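Probable thioesterase (Thermus thermophilus, PDB 1Z54) probably hydrolyses fatty acyl-CoA thioesters, as a member of the 4-hydroxybenzoyl-CoA thioesterase family with a hotdog fold. Local coordinates at residues A86-Y91 and E102-H107. Residues are numbered along the deposited sequence; the frame is centred on the assembly and turned at random.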
loop_
_atom_site.group_PDB
_atom_site.type_symbol
_atom_site.label_atom_id
_atom_site.label_comp_id
_atom_site.label_asym_id
_atom_site.label_seq_id
_atom_site.Cartn_x
_atom_site.Cartn_y
_atom_site.Cartn_z
ATOM N N ALA A 86 26.327 -0.637 -11.257
ATOM C CA ALA A 86 25.072 0.113 -11.192
ATOM C C ALA A 86 24.250 0.130 -12.473
ATOM O O ALA A 86 24.763 -0.131 -13.566
ATOM C CB ALA A 86 25.358 1.551 -10.761
ATOM N N LEU A 87 22.967 0.463 -12.320
ATOM C CA LEU A 87 22.035 0.542 -13.439
ATOM C C LEU A 87 21.108 1.733 -13.224
ATOM O O LEU A 87 20.823 2.109 -12.083
ATOM C CB LEU A 87 21.156 -0.707 -13.524
ATOM C CG LEU A 87 21.672 -2.093 -13.151
ATOM C CD1 LEU A 87 21.885 -2.193 -11.646
ATOM C CD2 LEU A 87 20.640 -3.118 -13.594
ATOM N N LEU A 88 20.626 2.311 -14.320
ATOM C CA LEU A 88 19.707 3.442 -14.242
ATOM C C LEU A 88 18.597 3.270 -15.265
ATOM O O LEU A 88 18.851 3.291 -16.471
ATOM C CB LEU A 88 20.439 4.768 -14.509
ATOM C CG LEU A 88 19.658 6.094 -14.383
ATOM C CD1 LEU A 88 18.521 6.154 -15.388
ATOM C CD2 LEU A 88 19.112 6.243 -12.979
ATOM N N PHE A 89 17.370 3.104 -14.780
ATOM C CA PHE A 89 16.221 2.960 -15.659
ATOM C C PHE A 89 15.508 4.292 -15.759
ATOM O O PHE A 89 15.459 5.063 -14.798
ATOM C CB PHE A 89 15.222 1.920 -15.127
ATOM C CG PHE A 89 15.748 0.521 -15.114
ATOM C CD1 PHE A 89 16.580 0.088 -14.095
ATOM C CD2 PHE A 89 15.427 -0.363 -16.144
ATOM C CE1 PHE A 89 17.091 -1.206 -14.098
ATOM C CE2 PHE A 89 15.929 -1.657 -16.160
ATOM C CZ PHE A 89 16.765 -2.082 -15.135
ATOM N N ARG A 90 14.957 4.562 -16.933
ATOM C CA ARG A 90 14.206 5.781 -17.157
ATOM C C ARG A 90 12.831 5.362 -17.632
ATOM O O ARG A 90 12.699 4.412 -18.401
ATOM C CB ARG A 90 14.903 6.669 -18.185
ATOM C CG ARG A 90 16.044 7.467 -17.597
ATOM C CD ARG A 90 16.375 8.652 -18.473
ATOM N NE ARG A 90 17.038 9.710 -17.719
ATOM C CZ ARG A 90 16.486 10.369 -16.701
ATOM N NH1 ARG A 90 17.170 11.317 -16.077
ATOM N NH2 ARG A 90 15.250 10.082 -16.308
ATOM N N TYR A 91 11.800 6.059 -17.168
ATOM C CA TYR A 91 10.445 5.685 -17.535
ATOM C C TYR A 91 9.548 6.827 -17.958
ATOM O O TYR A 91 9.738 7.973 -17.558
ATOM C CB TYR A 91 9.742 4.995 -16.364
ATOM C CG TYR A 91 10.579 4.046 -15.548
ATOM C CD1 TYR A 91 11.575 4.516 -14.685
ATOM C CD2 TYR A 91 10.318 2.678 -15.571
ATOM C CE1 TYR A 91 12.285 3.636 -13.854
ATOM C CE2 TYR A 91 11.015 1.798 -14.751
ATOM C CZ TYR A 91 11.994 2.281 -13.893
ATOM O OH TYR A 91 12.660 1.400 -13.071
ATOM N N GLU A 102 6.978 11.149 -15.555
ATOM C CA GLU A 102 8.208 10.558 -16.058
ATOM C C GLU A 102 9.181 10.483 -14.899
ATOM O O GLU A 102 9.155 11.326 -14.001
ATOM C CB GLU A 102 8.783 11.403 -17.195
ATOM C CG GLU A 102 9.017 12.856 -16.848
ATOM C CD GLU A 102 9.256 13.706 -18.083
ATOM O OE1 GLU A 102 10.206 13.404 -18.842
ATOM O OE2 GLU A 102 8.493 14.672 -18.294
ATOM N N GLY A 103 10.038 9.468 -14.911
ATOM C CA GLY A 103 10.978 9.318 -13.820
ATOM C C GLY A 103 12.116 8.360 -14.092
ATOM O O GLY A 103 12.353 7.932 -15.234
ATOM N N PHE A 104 12.825 8.020 -13.022
ATOM C CA PHE A 104 13.958 7.126 -13.130
ATOM C C PHE A 104 14.245 6.464 -11.792
ATOM O O PHE A 104 13.801 6.926 -10.742
ATOM C CB PHE A 104 15.194 7.924 -13.570
ATOM C CG PHE A 104 15.736 8.830 -12.497
ATOM C CD1 PHE A 104 16.665 8.359 -11.576
ATOM C CD2 PHE A 104 15.270 10.138 -12.371
ATOM C CE1 PHE A 104 17.121 9.178 -10.535
ATOM C CE2 PHE A 104 15.716 10.968 -11.337
ATOM C CZ PHE A 104 16.644 10.489 -10.415
ATOM N N THR A 105 14.988 5.372 -11.845
ATOM C CA THR A 105 15.389 4.675 -10.644
ATOM C C THR A 105 16.830 4.260 -10.846
ATOM O O THR A 105 17.183 3.629 -11.850
ATOM C CB THR A 105 14.539 3.413 -10.368
ATOM O OG1 THR A 105 14.511 2.589 -11.535
ATOM C CG2 THR A 105 13.120 3.794 -9.961
ATOM N N ARG A 106 17.663 4.656 -9.897
ATOM C CA ARG A 106 19.074 4.330 -9.922
ATOM C C ARG A 106 19.228 3.113 -9.021
ATOM O O ARG A 106 18.670 3.074 -7.925
ATOM C CB ARG A 106 19.882 5.505 -9.366
ATOM C CG ARG A 106 21.379 5.352 -9.460
ATOM C CD ARG A 106 21.936 6.369 -10.437
ATOM N NE ARG A 106 21.517 7.728 -10.098
ATOM C CZ ARG A 106 21.659 8.773 -10.909
ATOM N NH1 ARG A 106 21.251 9.978 -10.526
ATOM N NH2 ARG A 106 22.209 8.614 -12.109
ATOM N N HIS A 107 19.974 2.116 -9.480
ATOM C CA HIS A 107 20.175 0.913 -8.684
ATOM C C HIS A 107 21.641 0.545 -8.529
ATOM O O HIS A 107 22.483 0.901 -9.350
ATOM C CB HIS A 107 19.490 -0.295 -9.329
ATOM C CG HIS A 107 18.012 -0.158 -9.500
ATOM N ND1 HIS A 107 17.444 0.656 -10.456
ATOM C CD2 HIS A 107 16.984 -0.776 -8.871
ATOM C CE1 HIS A 107 16.130 0.530 -10.413
ATOM N NE2 HIS A 107 15.824 -0.334 -9.460
#
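Strands 86-91 and 102-107 run antiparallel as the two arms of a hairpin. Leu87, Phe89 and Tyr91 pair with His107, Thr105 and Gly103, each pair through two backbone hydrogen bonds. The straightest is Tyr91 N to Gly103 O, 2.7 Å, 167° at the hydrogen. The face bearing Phe89, Tyr91, Thr105 and His107 is tightly packed. Phe89 turns its ring edge toward the face of the His107 imidazole, an offset edge-to-face pair with planes at 82°. The Tyr91 ring passes Gly103, which has no side chain, and reaches diagonally to Thr105. Gly103 O lies at the ring edge, 3.5 Å from Tyr91 CD1. Tyr91 OH hydrogen-bonds Thr105 OG1 at 2.7 Å, though the place of OG1 is less sure, and also Arg33 of helix 24-39. An alanine at Tyr91 would lose the ring and hydroxyl and would probably loosen the packing beside Gly103 and deprive Thr105 and Arg33 of a shared partner. In the hotdog fold the antiparallel sheet wraps around a long helix, and here 24-39 covers this face. A glycerol, probably from the crystallisation liquor, lies near the His107 side chain. The face bearing Leu88, Arg90, Phe104 and Arg106 is looser toward solvent, although Leu88 itself is buried. Leu88 has CG anti to the backbone N (chi1 -176°). This puts Leu88 CD2 3.5 Å from Phe104 CD1 and over one face of the Arg106 guanidinium. Arg106 also salt-bridges Glu58. Exposed Arg90 runs alongside Phe104.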